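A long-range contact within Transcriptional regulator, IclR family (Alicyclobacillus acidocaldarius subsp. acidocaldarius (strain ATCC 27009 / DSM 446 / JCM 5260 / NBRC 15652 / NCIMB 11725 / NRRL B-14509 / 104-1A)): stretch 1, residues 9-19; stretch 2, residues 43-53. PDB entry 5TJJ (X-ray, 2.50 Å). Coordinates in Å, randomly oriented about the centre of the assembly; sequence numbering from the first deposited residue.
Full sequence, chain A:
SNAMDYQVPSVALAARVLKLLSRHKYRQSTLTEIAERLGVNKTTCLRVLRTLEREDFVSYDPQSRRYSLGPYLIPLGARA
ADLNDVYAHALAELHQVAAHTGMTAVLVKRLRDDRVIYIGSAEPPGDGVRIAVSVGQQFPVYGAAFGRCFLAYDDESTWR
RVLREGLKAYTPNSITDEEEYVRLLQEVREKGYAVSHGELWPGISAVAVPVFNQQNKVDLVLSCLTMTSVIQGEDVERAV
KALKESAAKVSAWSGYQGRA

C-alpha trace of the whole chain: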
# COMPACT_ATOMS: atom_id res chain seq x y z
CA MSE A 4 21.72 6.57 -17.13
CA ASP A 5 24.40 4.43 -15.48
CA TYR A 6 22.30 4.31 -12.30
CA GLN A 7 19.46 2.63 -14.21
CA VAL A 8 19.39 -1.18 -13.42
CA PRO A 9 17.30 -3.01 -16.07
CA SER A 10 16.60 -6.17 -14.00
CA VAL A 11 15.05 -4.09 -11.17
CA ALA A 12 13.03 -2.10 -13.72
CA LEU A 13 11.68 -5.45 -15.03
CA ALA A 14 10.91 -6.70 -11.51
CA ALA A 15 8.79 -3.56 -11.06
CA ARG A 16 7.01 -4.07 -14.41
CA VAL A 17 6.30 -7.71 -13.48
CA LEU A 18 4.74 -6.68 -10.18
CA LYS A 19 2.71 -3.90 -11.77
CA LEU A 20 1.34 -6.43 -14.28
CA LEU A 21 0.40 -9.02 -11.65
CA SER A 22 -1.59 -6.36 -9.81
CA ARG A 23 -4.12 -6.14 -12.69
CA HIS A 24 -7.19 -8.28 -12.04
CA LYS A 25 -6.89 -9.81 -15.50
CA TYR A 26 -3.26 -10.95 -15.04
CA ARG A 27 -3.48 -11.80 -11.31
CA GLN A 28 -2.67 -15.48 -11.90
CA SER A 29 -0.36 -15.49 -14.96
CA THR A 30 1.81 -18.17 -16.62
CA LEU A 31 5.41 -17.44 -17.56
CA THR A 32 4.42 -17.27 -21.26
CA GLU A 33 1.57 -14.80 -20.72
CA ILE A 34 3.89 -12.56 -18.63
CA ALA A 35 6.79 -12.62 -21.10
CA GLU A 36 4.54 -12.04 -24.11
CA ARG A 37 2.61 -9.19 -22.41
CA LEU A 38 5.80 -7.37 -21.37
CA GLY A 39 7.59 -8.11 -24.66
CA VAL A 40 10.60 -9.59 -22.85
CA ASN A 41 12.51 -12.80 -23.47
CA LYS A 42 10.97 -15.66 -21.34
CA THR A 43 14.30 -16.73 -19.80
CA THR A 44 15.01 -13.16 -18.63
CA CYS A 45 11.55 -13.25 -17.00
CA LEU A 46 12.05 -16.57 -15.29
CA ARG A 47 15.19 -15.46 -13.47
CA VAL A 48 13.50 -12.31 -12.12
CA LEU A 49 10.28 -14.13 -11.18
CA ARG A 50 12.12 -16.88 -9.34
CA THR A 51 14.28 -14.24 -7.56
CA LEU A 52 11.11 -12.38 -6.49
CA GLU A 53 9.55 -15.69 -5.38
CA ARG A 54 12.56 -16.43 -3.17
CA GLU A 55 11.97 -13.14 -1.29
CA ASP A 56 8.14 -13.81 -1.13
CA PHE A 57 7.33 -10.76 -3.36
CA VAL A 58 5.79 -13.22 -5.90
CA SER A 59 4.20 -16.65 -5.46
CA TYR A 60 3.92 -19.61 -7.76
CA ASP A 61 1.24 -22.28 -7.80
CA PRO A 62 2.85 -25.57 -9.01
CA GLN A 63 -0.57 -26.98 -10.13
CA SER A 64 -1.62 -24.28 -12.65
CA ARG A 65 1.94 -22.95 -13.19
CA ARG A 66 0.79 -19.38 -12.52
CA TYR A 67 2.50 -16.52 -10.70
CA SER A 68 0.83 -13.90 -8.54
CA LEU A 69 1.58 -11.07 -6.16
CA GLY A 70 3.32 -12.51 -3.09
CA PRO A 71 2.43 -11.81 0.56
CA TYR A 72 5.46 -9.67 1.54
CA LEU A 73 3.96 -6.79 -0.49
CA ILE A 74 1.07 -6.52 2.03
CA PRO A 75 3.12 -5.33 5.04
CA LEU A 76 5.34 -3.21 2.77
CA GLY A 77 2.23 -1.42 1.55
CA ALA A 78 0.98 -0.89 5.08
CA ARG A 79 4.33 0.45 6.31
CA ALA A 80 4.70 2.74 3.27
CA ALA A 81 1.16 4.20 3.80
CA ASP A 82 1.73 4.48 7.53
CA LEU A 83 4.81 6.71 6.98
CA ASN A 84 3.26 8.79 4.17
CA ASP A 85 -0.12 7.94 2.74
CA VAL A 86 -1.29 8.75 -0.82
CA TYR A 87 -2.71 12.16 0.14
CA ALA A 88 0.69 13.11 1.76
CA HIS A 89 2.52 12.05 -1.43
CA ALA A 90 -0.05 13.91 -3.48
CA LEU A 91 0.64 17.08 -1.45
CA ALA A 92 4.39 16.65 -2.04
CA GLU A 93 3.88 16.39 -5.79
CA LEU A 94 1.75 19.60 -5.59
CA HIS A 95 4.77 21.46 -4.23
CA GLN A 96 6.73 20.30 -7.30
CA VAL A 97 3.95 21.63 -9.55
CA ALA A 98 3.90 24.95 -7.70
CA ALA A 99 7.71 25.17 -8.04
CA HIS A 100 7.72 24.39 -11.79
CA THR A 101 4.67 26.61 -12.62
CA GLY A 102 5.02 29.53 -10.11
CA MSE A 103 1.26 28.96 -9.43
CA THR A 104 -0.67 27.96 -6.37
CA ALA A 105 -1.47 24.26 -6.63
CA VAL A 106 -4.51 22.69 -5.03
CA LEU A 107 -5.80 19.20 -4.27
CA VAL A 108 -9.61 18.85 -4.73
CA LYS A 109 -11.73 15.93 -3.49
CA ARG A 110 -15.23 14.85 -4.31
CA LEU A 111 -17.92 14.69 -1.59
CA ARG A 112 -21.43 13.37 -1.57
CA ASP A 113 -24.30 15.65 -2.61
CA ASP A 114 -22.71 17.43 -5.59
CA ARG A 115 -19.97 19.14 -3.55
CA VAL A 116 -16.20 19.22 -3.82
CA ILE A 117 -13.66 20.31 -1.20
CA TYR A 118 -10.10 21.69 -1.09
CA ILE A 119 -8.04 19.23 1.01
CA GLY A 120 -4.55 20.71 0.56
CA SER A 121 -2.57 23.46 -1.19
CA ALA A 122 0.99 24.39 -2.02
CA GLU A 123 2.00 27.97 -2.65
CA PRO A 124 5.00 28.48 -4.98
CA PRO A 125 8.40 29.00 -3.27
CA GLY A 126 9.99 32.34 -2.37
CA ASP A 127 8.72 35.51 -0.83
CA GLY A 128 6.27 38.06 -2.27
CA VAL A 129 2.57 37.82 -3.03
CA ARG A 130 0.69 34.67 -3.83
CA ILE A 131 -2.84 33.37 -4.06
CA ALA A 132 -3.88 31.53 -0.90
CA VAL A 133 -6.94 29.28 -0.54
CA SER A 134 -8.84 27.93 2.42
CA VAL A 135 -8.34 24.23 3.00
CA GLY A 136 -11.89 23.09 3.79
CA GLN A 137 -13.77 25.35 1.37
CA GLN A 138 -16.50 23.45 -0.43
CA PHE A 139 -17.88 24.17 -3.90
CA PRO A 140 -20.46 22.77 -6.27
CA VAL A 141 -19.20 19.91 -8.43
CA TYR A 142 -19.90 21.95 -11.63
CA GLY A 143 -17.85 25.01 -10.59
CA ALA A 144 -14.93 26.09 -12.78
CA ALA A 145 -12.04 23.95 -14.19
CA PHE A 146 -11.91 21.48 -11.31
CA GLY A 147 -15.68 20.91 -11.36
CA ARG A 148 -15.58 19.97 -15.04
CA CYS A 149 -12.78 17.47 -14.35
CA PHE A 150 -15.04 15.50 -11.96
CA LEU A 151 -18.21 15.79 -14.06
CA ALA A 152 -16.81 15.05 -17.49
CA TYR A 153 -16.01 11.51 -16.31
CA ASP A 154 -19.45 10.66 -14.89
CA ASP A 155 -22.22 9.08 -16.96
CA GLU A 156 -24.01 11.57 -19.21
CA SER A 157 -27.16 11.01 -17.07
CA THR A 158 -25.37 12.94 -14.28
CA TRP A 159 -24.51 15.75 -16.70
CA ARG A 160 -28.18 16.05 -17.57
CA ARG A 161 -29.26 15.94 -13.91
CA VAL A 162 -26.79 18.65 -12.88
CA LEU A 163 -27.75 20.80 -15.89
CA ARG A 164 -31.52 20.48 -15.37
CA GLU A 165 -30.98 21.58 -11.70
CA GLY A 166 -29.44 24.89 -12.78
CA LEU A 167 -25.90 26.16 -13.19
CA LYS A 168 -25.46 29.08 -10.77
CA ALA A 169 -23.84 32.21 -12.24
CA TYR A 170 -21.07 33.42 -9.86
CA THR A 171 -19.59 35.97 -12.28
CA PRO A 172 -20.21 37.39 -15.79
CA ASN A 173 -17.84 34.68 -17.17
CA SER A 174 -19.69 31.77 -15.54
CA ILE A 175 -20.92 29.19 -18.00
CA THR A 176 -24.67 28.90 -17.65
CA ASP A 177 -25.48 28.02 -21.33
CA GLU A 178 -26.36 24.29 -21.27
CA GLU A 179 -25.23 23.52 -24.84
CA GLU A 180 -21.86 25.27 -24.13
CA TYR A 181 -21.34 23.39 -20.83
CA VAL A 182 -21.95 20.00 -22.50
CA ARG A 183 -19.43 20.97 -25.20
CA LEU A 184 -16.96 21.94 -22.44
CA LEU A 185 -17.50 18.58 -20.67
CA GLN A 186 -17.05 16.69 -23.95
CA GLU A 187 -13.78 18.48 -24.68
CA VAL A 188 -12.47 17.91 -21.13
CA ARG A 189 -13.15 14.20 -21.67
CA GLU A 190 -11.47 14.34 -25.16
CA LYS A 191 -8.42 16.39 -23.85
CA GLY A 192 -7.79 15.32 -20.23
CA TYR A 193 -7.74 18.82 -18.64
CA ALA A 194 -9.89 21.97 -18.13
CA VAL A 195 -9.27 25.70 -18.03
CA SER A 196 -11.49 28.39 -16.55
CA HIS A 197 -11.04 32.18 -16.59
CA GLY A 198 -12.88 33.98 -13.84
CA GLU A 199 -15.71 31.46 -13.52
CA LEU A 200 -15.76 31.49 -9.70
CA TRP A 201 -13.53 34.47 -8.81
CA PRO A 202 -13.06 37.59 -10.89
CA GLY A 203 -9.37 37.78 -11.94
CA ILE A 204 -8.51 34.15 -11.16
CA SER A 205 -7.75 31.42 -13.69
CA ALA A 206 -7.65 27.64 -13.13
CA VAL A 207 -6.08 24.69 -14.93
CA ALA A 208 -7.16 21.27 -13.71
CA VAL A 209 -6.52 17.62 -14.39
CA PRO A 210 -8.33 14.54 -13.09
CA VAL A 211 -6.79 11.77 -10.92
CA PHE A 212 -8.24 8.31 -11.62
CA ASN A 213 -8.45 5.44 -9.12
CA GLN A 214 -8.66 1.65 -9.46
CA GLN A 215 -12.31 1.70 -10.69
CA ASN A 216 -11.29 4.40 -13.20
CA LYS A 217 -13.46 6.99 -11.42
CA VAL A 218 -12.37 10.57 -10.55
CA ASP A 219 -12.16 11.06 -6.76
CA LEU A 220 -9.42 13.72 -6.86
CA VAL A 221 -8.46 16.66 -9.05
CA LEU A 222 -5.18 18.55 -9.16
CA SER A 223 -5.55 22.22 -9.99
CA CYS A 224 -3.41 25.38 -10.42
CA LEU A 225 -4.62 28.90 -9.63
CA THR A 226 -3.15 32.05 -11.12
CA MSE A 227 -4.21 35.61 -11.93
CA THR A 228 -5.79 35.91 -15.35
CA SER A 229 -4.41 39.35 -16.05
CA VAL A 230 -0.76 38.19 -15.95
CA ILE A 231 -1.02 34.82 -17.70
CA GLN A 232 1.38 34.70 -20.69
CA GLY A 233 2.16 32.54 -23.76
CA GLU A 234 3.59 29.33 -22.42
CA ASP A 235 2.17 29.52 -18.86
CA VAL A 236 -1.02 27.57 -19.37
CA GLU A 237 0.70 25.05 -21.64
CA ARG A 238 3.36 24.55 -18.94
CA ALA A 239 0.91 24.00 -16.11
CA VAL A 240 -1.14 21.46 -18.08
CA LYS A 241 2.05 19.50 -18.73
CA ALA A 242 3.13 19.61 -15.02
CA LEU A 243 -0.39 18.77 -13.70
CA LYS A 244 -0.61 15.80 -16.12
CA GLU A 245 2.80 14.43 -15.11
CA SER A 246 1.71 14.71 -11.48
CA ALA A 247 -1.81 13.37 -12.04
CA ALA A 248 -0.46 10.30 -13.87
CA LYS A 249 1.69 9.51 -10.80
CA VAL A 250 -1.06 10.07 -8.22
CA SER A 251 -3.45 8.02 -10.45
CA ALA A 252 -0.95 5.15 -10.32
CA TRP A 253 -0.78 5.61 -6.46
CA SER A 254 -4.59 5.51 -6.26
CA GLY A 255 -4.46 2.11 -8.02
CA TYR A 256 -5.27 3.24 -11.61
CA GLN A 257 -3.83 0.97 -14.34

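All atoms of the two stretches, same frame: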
# COMPACT_ATOMS: atom_id res chain seq x y z
N PRO A 9 18.45 -2.45 -15.31
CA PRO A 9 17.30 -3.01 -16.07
C PRO A 9 16.57 -4.21 -15.46
O PRO A 9 15.38 -4.36 -15.69
CB PRO A 9 17.94 -3.43 -17.41
CG PRO A 9 19.20 -2.62 -17.50
CD PRO A 9 19.70 -2.49 -16.10
N SER A 10 17.26 -5.04 -14.68
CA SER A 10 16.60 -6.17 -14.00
C SER A 10 15.65 -5.73 -12.88
O SER A 10 14.67 -6.43 -12.64
CB SER A 10 17.61 -7.22 -13.50
OG SER A 10 18.46 -6.68 -12.51
N VAL A 11 15.92 -4.60 -12.24
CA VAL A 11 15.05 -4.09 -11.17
C VAL A 11 13.88 -3.36 -11.79
O VAL A 11 12.76 -3.43 -11.27
CB VAL A 11 15.84 -3.17 -10.21
CG1 VAL A 11 14.93 -2.56 -9.15
CG2 VAL A 11 16.98 -3.96 -9.58
N ALA A 12 14.12 -2.70 -12.92
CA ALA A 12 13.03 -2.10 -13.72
C ALA A 12 12.04 -3.15 -14.20
O ALA A 12 10.85 -2.89 -14.25
CB ALA A 12 13.59 -1.33 -14.91
N LEU A 13 12.53 -4.34 -14.54
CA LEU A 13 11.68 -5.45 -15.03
C LEU A 13 10.92 -6.07 -13.86
O LEU A 13 9.75 -6.40 -13.98
CB LEU A 13 12.53 -6.50 -15.77
CG LEU A 13 11.81 -7.77 -16.27
CD1 LEU A 13 10.79 -7.43 -17.34
CD2 LEU A 13 12.81 -8.80 -16.78
N ALA A 14 11.59 -6.23 -12.72
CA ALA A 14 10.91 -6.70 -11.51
C ALA A 14 9.68 -5.82 -11.22
O ALA A 14 8.59 -6.33 -11.02
CB ALA A 14 11.87 -6.71 -10.32
N ALA A 15 9.87 -4.50 -11.28
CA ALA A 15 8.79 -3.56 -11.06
C ALA A 15 7.67 -3.72 -12.08
O ALA A 15 6.50 -3.69 -11.70
CB ALA A 15 9.32 -2.14 -11.09
N ARG A 16 8.02 -3.87 -13.36
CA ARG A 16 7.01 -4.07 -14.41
C ARG A 16 6.22 -5.38 -14.20
O ARG A 16 5.02 -5.44 -14.41
CB ARG A 16 7.63 -4.07 -15.82
CG ARG A 16 8.10 -2.72 -16.35
CD ARG A 16 8.75 -2.89 -17.73
NE ARG A 16 7.74 -3.06 -18.78
CZ ARG A 16 7.90 -3.69 -19.96
NH1 ARG A 16 9.05 -4.26 -20.28
NH2 ARG A 16 6.89 -3.76 -20.82
N VAL A 17 6.92 -6.43 -13.78
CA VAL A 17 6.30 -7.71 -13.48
C VAL A 17 5.27 -7.54 -12.37
O VAL A 17 4.14 -8.00 -12.51
CB VAL A 17 7.37 -8.76 -13.11
CG1 VAL A 17 6.78 -9.97 -12.39
CG2 VAL A 17 8.09 -9.20 -14.38
N LEU A 18 5.64 -6.83 -11.30
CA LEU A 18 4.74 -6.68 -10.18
C LEU A 18 3.56 -5.78 -10.51
O LEU A 18 2.43 -6.04 -10.06
CB LEU A 18 5.48 -6.16 -8.96
CG LEU A 18 6.55 -7.10 -8.42
CD1 LEU A 18 7.38 -6.39 -7.37
CD2 LEU A 18 5.92 -8.36 -7.84
N LYS A 19 3.81 -4.75 -11.29
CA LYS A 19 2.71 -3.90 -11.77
C LYS A 19 1.72 -4.67 -12.62
O LYS A 19 0.54 -4.43 -12.52
CB LYS A 19 3.22 -2.67 -12.51
CG LYS A 19 3.88 -1.70 -11.56
CD LYS A 19 4.61 -0.54 -12.23
CE LYS A 19 5.48 0.14 -11.17
NZ LYS A 19 6.02 1.45 -11.61
N THR A 43 13.23 -16.40 -20.73
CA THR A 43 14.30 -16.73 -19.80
C THR A 43 14.62 -15.57 -18.87
O THR A 43 14.68 -15.75 -17.67
CB THR A 43 15.56 -17.17 -20.56
OG1 THR A 43 15.25 -18.36 -21.29
CG2 THR A 43 16.73 -17.46 -19.60
N THR A 44 14.81 -14.38 -19.42
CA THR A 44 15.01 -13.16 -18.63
C THR A 44 13.94 -13.04 -17.55
O THR A 44 14.26 -12.81 -16.38
CB THR A 44 15.02 -11.91 -19.55
OG1 THR A 44 15.96 -12.13 -20.60
CG2 THR A 44 15.43 -10.67 -18.80
N CYS A 45 12.68 -13.23 -17.94
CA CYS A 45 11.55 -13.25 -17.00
C CYS A 45 11.60 -14.29 -15.90
O CYS A 45 11.18 -14.02 -14.78
CB CYS A 45 10.25 -13.53 -17.73
SG CYS A 45 9.50 -12.05 -18.37
N LEU A 46 12.03 -15.49 -16.25
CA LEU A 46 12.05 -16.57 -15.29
C LEU A 46 12.99 -16.21 -14.14
O LEU A 46 12.60 -16.30 -12.98
CB LEU A 46 12.45 -17.93 -15.93
CG LEU A 46 12.19 -19.16 -15.04
CD1 LEU A 46 10.75 -19.16 -14.48
CD2 LEU A 46 12.49 -20.48 -15.74
N ARG A 47 14.19 -15.77 -14.48
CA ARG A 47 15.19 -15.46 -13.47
C ARG A 47 14.70 -14.41 -12.45
O ARG A 47 14.93 -14.54 -11.24
CB ARG A 47 16.47 -14.95 -14.11
CG ARG A 47 17.25 -15.94 -14.95
CD ARG A 47 18.59 -15.31 -15.34
NE ARG A 47 19.06 -15.72 -16.68
CZ ARG A 47 19.05 -14.96 -17.79
NH1 ARG A 47 18.56 -13.71 -17.80
NH2 ARG A 47 19.53 -15.48 -18.92
N VAL A 48 14.03 -13.38 -12.95
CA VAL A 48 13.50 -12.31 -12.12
C VAL A 48 12.36 -12.81 -11.24
O VAL A 48 12.36 -12.61 -10.02
CB VAL A 48 13.03 -11.15 -13.01
CG1 VAL A 48 12.15 -10.15 -12.26
CG2 VAL A 48 14.25 -10.47 -13.63
N LEU A 49 11.39 -13.47 -11.88
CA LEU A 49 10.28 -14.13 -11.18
C LEU A 49 10.73 -15.06 -10.06
O LEU A 49 10.24 -14.96 -8.95
CB LEU A 49 9.41 -14.92 -12.16
CG LEU A 49 8.43 -14.07 -12.99
CD1 LEU A 49 7.92 -14.85 -14.19
CD2 LEU A 49 7.27 -13.61 -12.14
N ARG A 50 11.64 -15.96 -10.36
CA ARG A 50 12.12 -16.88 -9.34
C ARG A 50 12.89 -16.14 -8.22
O ARG A 50 12.84 -16.53 -7.06
CB ARG A 50 12.96 -18.02 -9.96
CG ARG A 50 12.12 -19.18 -10.53
CD ARG A 50 12.99 -20.18 -11.31
NE ARG A 50 12.55 -21.60 -11.30
CZ ARG A 50 13.19 -22.64 -10.73
NH1 ARG A 50 14.33 -22.47 -10.06
NH2 ARG A 50 12.68 -23.87 -10.82
N THR A 51 13.58 -15.05 -8.56
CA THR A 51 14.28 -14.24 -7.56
C THR A 51 13.27 -13.55 -6.65
O THR A 51 13.42 -13.59 -5.42
CB THR A 51 15.21 -13.21 -8.23
OG1 THR A 51 16.08 -13.90 -9.12
CG2 THR A 51 16.04 -12.46 -7.23
N LEU A 52 12.22 -12.97 -7.24
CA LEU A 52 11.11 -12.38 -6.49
C LEU A 52 10.39 -13.40 -5.60
O LEU A 52 10.04 -13.09 -4.47
CB LEU A 52 10.09 -11.70 -7.44
CG LEU A 52 10.55 -10.48 -8.27
CD1 LEU A 52 9.49 -10.03 -9.25
CD2 LEU A 52 10.95 -9.31 -7.40
N GLU A 53 10.18 -14.60 -6.13
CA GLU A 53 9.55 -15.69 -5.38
C GLU A 53 10.35 -16.09 -4.14
O GLU A 53 9.78 -16.43 -3.11
CB GLU A 53 9.35 -16.91 -6.28
CG GLU A 53 8.26 -17.86 -5.79
CD GLU A 53 8.47 -19.31 -6.21
OE1 GLU A 53 8.46 -20.18 -5.30
OE2 GLU A 53 8.63 -19.60 -7.43

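Two helices, residues 9-19 and 43-53, cross at 76° with their axes 10.0 Å apart at closest approach; the contact is made mainly by apolar side chains, and no hydrogen bond passes between them. Together they bury 385 Å², about half of it on Val48, Leu13 and Leu52.

Val48 covers the most surface and sits where the backbones come nearest, its CA 6.2 Å from the CA of Ala14. Its CB points toward the first helix, and with chi1 in the t well its two methyls reach different neighbours: Val48 CG1 lies 3.7 Å from Ala14 CA, while Val48 CG2 lies 3.8 Å from Leu13 CD2. The small side chain of Ala14 lets the valine methyl rest almost against the backbone of the first helix.

Leu13 also points toward its partner. Its t, p rotamer brings CD2 against both Val48 and Thr44, and Leu13 CD2 lies 3.8 Å from Thr44 CG2. Thr44 thus offers its methyl to the leucine, while its hydroxyl is hydrogen-bonded to a residue just outside the stretch.

One turn beyond Val48, Leu52 (m, t) extends both methyls into the groove lined by Ala14, Val17 and Leu18. Leu52 CD2 is 4.0 Å from Ala14 CB; Leu52 CD1 is 4.1 Å from Val17 CG1 and 4.2 Å from Leu18 CD2. Leu18 leaves its backbone sideways, but its end comes nearer, as does that of Leu49, whose CD2 packs 3.7 Å from Val17 CG1. Val17 CG1 therefore touches two leucines.

The long charged side chains stay out of the contact: Arg16, Arg47 and Glu53 touch nothing across it. Thr51 OG1 donates a very short 2.5 Å hydrogen bond to Arg47 O within its own helix. Leucine and valine fill most of the buried positions, with small Ala14 where the backbones approach closely.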